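Local coordinates for phosphate-specific transport system accessory protein PhoU homolog (Pseudomonas aeruginosa, PDB 4Q25), which negatively regulates the Pho regulon and, as a homodimeric accessory protein of the phosphate-specific transport system, probably helps control phosphate uptake, at the interface of chains A and B. Numbering follows the deposited sequence. Chains: chain A/B, Phosphate-specific transport system accessory protein PhoU homolog.

Contact 1: the interface of chains A and B. Residues chain A 71, 74, 78; chain B 84, 87-88, 91, 217.
A:Glu71 reaches across the dimer interface to B:Tyr217 and B:Arg88, and its chain can be traced from CB outward. CB starts from helix 59-78, and a bend about the CB-CG bond (chi2 -55°) directs the carboxylate toward both partners. CD lies 3.7 Å from the phenol oxygen OH of B:Tyr217. Beyond it the two carboxylate oxygens divide the work. OE2 accepts a hydrogen bond from B:Tyr217 OH at 2.6 Å, arriving nearly in line with the C-O bond, while OE2 itself lies in the plane of the phenol ring at its edge. The carboxylate is turned 77° from that ring, so the two groups do not stack. OE1 forms a salt bridge with B:Arg88 NH1 at 2.9 Å; the hydrogen bond within it is weak because it is strongly bent at the hydrogen, although the carboxylate and guanidinium planes differ by just 26°. A hydroxyl donor and a guanidinium on separate oxygens fix the rotation of the group and probably favour its ionised form.

One turn along helix 59-78, A:Val74 adds apolar contacts by splitting its methyls over helix 84-120 of the partner. CG1 meets B:Ala84 CB at 3.9 Å, and CG2 meets B:Ile91 CD1 at 4.0 Å. B:Ala84 CB also sits over one face of the B:Arg88 guanidinium, toward its rim, linking the apolar contacts to the salt bridge. Nearer the helix end, B:Leu87 extends its CD1 methyl to 3.6 Å from A:Ala78 CA.

Contact 2: the interface of chains A and B. Residues chain A 102; chain B 99, 207, 210.
B:Asn210 brings its amide nitrogen toward the A:Arg102 guanidinium from above its plane, the two side chains coming from opposite directions. ND2 of B:Asn210 lies 3.7 Å from A:Arg102 NH1 and equally far from NH2, about 3.0 Å out of the guanidinium plane and offset away from NE, past the rim between NH1 and NH2. The guanidinium and amide planes differ by 30°. The arginine gets there by bending first at chi2 (-67°) and again at chi3.

In the next shell, B:Asp99 sets the position of the amide. Its carboxylate oxygen OD1 accepts a hydrogen bond from B:Asn210 ND2 at 3.1 Å, on the syn side but 34° out of the carboxylate plane; the acceptor lies close to the amide plane. The same OD1 takes a second, nearly straight bond on its anti side from B:His207 ND1 at 2.6 Å, almost within the imidazole plane. A:Arg102 NH1 remains 4.3 Å from B:Asp99 OD1, which may add a longer-range electrostatic attraction.

A:Arg102 belongs to the E-R-I-G-D stretch matching the E(D)XXXD motif, whose acidic residues bind metal in PhoU family members, and B:His207 directly follows its second copy; no metal is part of this contact. Through the two bonds to B:Asp99 OD1, the site ties helices 84-120 and 188-220 together within one subunit and presents that network to an arginine of the other, probably contributing to the homodimer interface.

Contact 1: the interface of chains A and B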
ATOM      1  N   GLU A  71       9.563   1.917  17.516  1.00 41.38           N
ATOM      2  CA  GLU A  71       9.974   1.573  18.887  1.00 45.99           C
ATOM      3  C   GLU A  71      10.166   2.812  19.736  1.00 48.38           C
ATOM      4  O   GLU A  71       9.826   2.839  20.913  1.00 47.92           O
ATOM      5  CB  GLU A  71      11.251   0.760  18.891  1.00 45.02           C
ATOM      6  CG  GLU A  71      11.038  -0.677  18.468  1.00 52.15           C
ATOM      7  CD  GLU A  71       9.971  -1.371  19.301  1.00 57.22           C
ATOM      8  OE1 GLU A  71      10.255  -1.678  20.473  1.00 53.43           O
ATOM      9  OE2 GLU A  71       8.847  -1.573  18.774  1.00 59.73           O
ATOM     10  N   VAL A  74       6.998   4.008  20.898  1.00 42.04           N
ATOM     11  CA  VAL A  74       6.593   3.142  21.966  1.00 44.66           C
ATOM     12  C   VAL A  74       7.201   3.574  23.283  1.00 43.43           C
ATOM     13  O   VAL A  74       6.511   3.744  24.240  1.00 43.94           O
ATOM     14  CB  VAL A  74       6.883   1.659  21.627  1.00 40.61           C
ATOM     15  CG1 VAL A  74       6.845   0.777  22.837  1.00 42.21           C
ATOM     16  CG2 VAL A  74       5.865   1.151  20.660  1.00 40.40           C
ATOM     17  N   ALA A  78       5.209   5.014  26.539  1.00 49.53           N
ATOM     18  CA  ALA A  78       5.263   4.197  27.704  1.00 56.48           C
ATOM     19  C   ALA A  78       5.507   5.083  28.869  1.00 56.57           C
ATOM     20  O   ALA A  78       4.930   4.875  29.901  1.00 54.42           O
ATOM     21  CB  ALA A  78       6.352   3.174  27.589  1.00 54.21           C
TER
ATOM     22  N   ALA B  84       4.900  -0.935  27.494  1.00 35.71           N
ATOM     23  CA  ALA B  84       5.385  -1.041  26.150  1.00 35.32           C
ATOM     24  C   ALA B  84       4.703  -2.139  25.336  1.00 34.72           C
ATOM     25  O   ALA B  84       4.328  -1.921  24.199  1.00 33.66           O
ATOM     26  CB  ALA B  84       6.875  -1.274  26.183  1.00 33.67           C
ATOM     27  N   LEU B  87       1.376  -1.140  24.227  1.00 36.51           N
ATOM     28  CA  LEU B  87       1.466  -0.145  23.155  1.00 41.07           C
ATOM     29  C   LEU B  87       1.696  -0.827  21.786  1.00 37.22           C
ATOM     30  O   LEU B  87       1.008  -0.548  20.808  1.00 33.68           O
ATOM     31  CB  LEU B  87       2.596   0.832  23.426  1.00 42.40           C
ATOM     32  CG  LEU B  87       2.545   1.782  24.639  1.00 46.97           C
ATOM     33  CD1 LEU B  87       3.813   2.590  24.847  1.00 48.46           C
ATOM     34  CD2 LEU B  87       1.364   2.698  24.570  1.00 46.55           C
ATOM     35  N   ARG B  88       2.670  -1.718  21.770  1.00 35.74           N
ATOM     36  CA  ARG B  88       3.052  -2.533  20.611  1.00 37.03           C
ATOM     37  C   ARG B  88       1.804  -3.174  20.034  1.00 38.55           C
ATOM     38  O   ARG B  88       1.532  -3.115  18.833  1.00 36.35           O
ATOM     39  CB  ARG B  88       4.013  -3.639  21.087  1.00 41.37           C
ATOM     40  CG  ARG B  88       5.330  -3.745  20.351  1.00 48.12           C
ATOM     41  CD  ARG B  88       6.554  -3.175  21.057  1.00 44.64           C
ATOM     42  NE  ARG B  88       6.925  -3.942  22.225  1.00 50.37           N
ATOM     43  CZ  ARG B  88       7.945  -3.659  23.038  1.00 53.48           C
ATOM     44  NH1 ARG B  88       8.761  -2.640  22.794  1.00 50.71           N
ATOM     45  NH2 ARG B  88       8.151  -4.414  24.112  1.00 55.46           N
ATOM     46  N   ILE B  91      -0.707  -0.467  18.628  1.00 36.94           N
ATOM     47  CA  ILE B  91      -0.153   0.080  17.401  1.00 38.96           C
ATOM     48  C   ILE B  91      -0.224  -0.951  16.282  1.00 38.02           C
ATOM     49  O   ILE B  91      -0.584  -0.608  15.167  1.00 36.47           O
ATOM     50  CB  ILE B  91       1.292   0.589  17.587  1.00 40.67           C
ATOM     51  CG1 ILE B  91       1.263   1.873  18.438  1.00 45.34           C
ATOM     52  CG2 ILE B  91       1.949   0.870  16.237  1.00 38.75           C
ATOM     53  CD1 ILE B  91       2.625   2.479  18.718  1.00 46.25           C
ATOM     54  N   TYR B 217       6.582 -10.109  14.913  1.00 36.65           N
ATOM     55  CA  TYR B 217       7.085  -9.021  15.738  1.00 38.67           C
ATOM     56  C   TYR B 217       6.526  -8.959  17.154  1.00 41.25           C
ATOM     57  O   TYR B 217       7.280  -8.741  18.098  1.00 45.59           O
ATOM     58  CB  TYR B 217       6.793  -7.727  15.039  1.00 41.71           C
ATOM     59  CG  TYR B 217       6.834  -6.478  15.875  1.00 47.37           C
ATOM     60  CD1 TYR B 217       8.021  -5.824  16.123  1.00 52.25           C
ATOM     61  CD2 TYR B 217       5.657  -5.904  16.347  1.00 52.82           C
ATOM     62  CE1 TYR B 217       8.044  -4.648  16.857  1.00 54.89           C
ATOM     63  CE2 TYR B 217       5.664  -4.737  17.071  1.00 50.33           C
ATOM     64  CZ  TYR B 217       6.851  -4.115  17.334  1.00 53.88           C
ATOM     65  OH  TYR B 217       6.802  -2.935  18.049  1.00 50.48           O
TER

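Contact 2: the interface of chains A and B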
ATOM      1  N   ARG A 102       5.903   2.995   2.448  1.00 41.00           N
ATOM      2  CA  ARG A 102       5.215   2.642   1.212  1.00 39.01           C
ATOM      3  C   ARG A 102       5.682   3.509   0.039  1.00 37.84           C
ATOM      4  O   ARG A 102       5.737   3.039  -1.072  1.00 35.56           O
ATOM      5  CB  ARG A 102       3.709   2.749   1.359  1.00 38.62           C
ATOM      6  CG  ARG A 102       3.085   1.783   2.342  1.00 40.55           C
ATOM      7  CD  ARG A 102       3.179   0.344   1.897  1.00 44.46           C
ATOM      8  NE  ARG A 102       3.893  -0.455   2.912  1.00 56.55           N
ATOM      9  CZ  ARG A 102       3.317  -1.073   3.944  1.00 52.46           C
ATOM     10  NH1 ARG A 102       2.017  -1.013   4.114  1.00 50.49           N
ATOM     11  NH2 ARG A 102       4.049  -1.745   4.819  1.00 56.94           N
TER
ATOM     12  N   ASP B  99      -4.024  -2.573   6.599  1.00 29.29           N
ATOM     13  CA  ASP B  99      -3.845  -3.680   5.693  1.00 30.19           C
ATOM     14  C   ASP B  99      -5.198  -4.293   5.288  1.00 31.93           C
ATOM     15  O   ASP B  99      -5.401  -4.603   4.127  1.00 30.36           O
ATOM     16  CB  ASP B  99      -2.948  -4.764   6.289  1.00 31.98           C
ATOM     17  CG  ASP B  99      -1.474  -4.332   6.383  1.00 33.21           C
ATOM     18  OD1 ASP B  99      -0.875  -3.884   5.391  1.00 31.60           O
ATOM     19  OD2 ASP B  99      -0.909  -4.504   7.454  1.00 35.46           O
ATOM     20  N   HIS B 207      -0.354  -7.748   1.652  1.00 32.47           N
ATOM     21  CA  HIS B 207      -1.007  -7.268   2.855  1.00 32.62           C
ATOM     22  C   HIS B 207      -1.250  -8.340   3.879  1.00 33.12           C
ATOM     23  O   HIS B 207      -1.228  -8.028   5.063  1.00 38.22           O
ATOM     24  CB  HIS B 207      -2.285  -6.478   2.551  1.00 31.35           C
ATOM     25  CG  HIS B 207      -1.989  -5.123   2.026  1.00 29.84           C
ATOM     26  ND1 HIS B 207      -1.416  -4.147   2.812  1.00 32.27           N
ATOM     27  CD2 HIS B 207      -2.082  -4.600   0.782  1.00 30.14           C
ATOM     28  CE1 HIS B 207      -1.204  -3.067   2.082  1.00 29.85           C
ATOM     29  NE2 HIS B 207      -1.580  -3.324   0.845  1.00 28.26           N
ATOM     30  N   ASN B 210       2.094  -8.671   5.393  1.00 34.76           N
ATOM     31  CA  ASN B 210       2.238  -7.632   6.438  1.00 34.67           C
ATOM     32  C   ASN B 210       1.559  -7.956   7.777  1.00 33.43           C
ATOM     33  O   ASN B 210       2.128  -7.693   8.826  1.00 29.94           O
ATOM     34  CB  ASN B 210       1.696  -6.303   5.981  1.00 35.16           C
ATOM     35  CG  ASN B 210       2.434  -5.756   4.782  1.00 36.11           C
ATOM     36  OD1 ASN B 210       3.432  -6.305   4.370  1.00 40.49           O
ATOM     37  ND2 ASN B 210       1.917  -4.686   4.199  1.00 36.47           N
TER

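The C-alpha centres of contact 1 and contact 2 lie about 18 Å apart, and both draw on helices 84-120 and 188-220 of chain B. Chain A changes its contribution, offering helix 59-78 at contact 1 and helix 84-120 at contact 2. The two patches thus lie at separate points along the shared chain B helices, with a bonded and apolar patch at one place and polar packing against an internally braced network at the other. Twofold symmetry repeats each contact with the chains exchanged, so both helix pairings occur twice in the homodimer and probably help to set the relative placement of the two subunits.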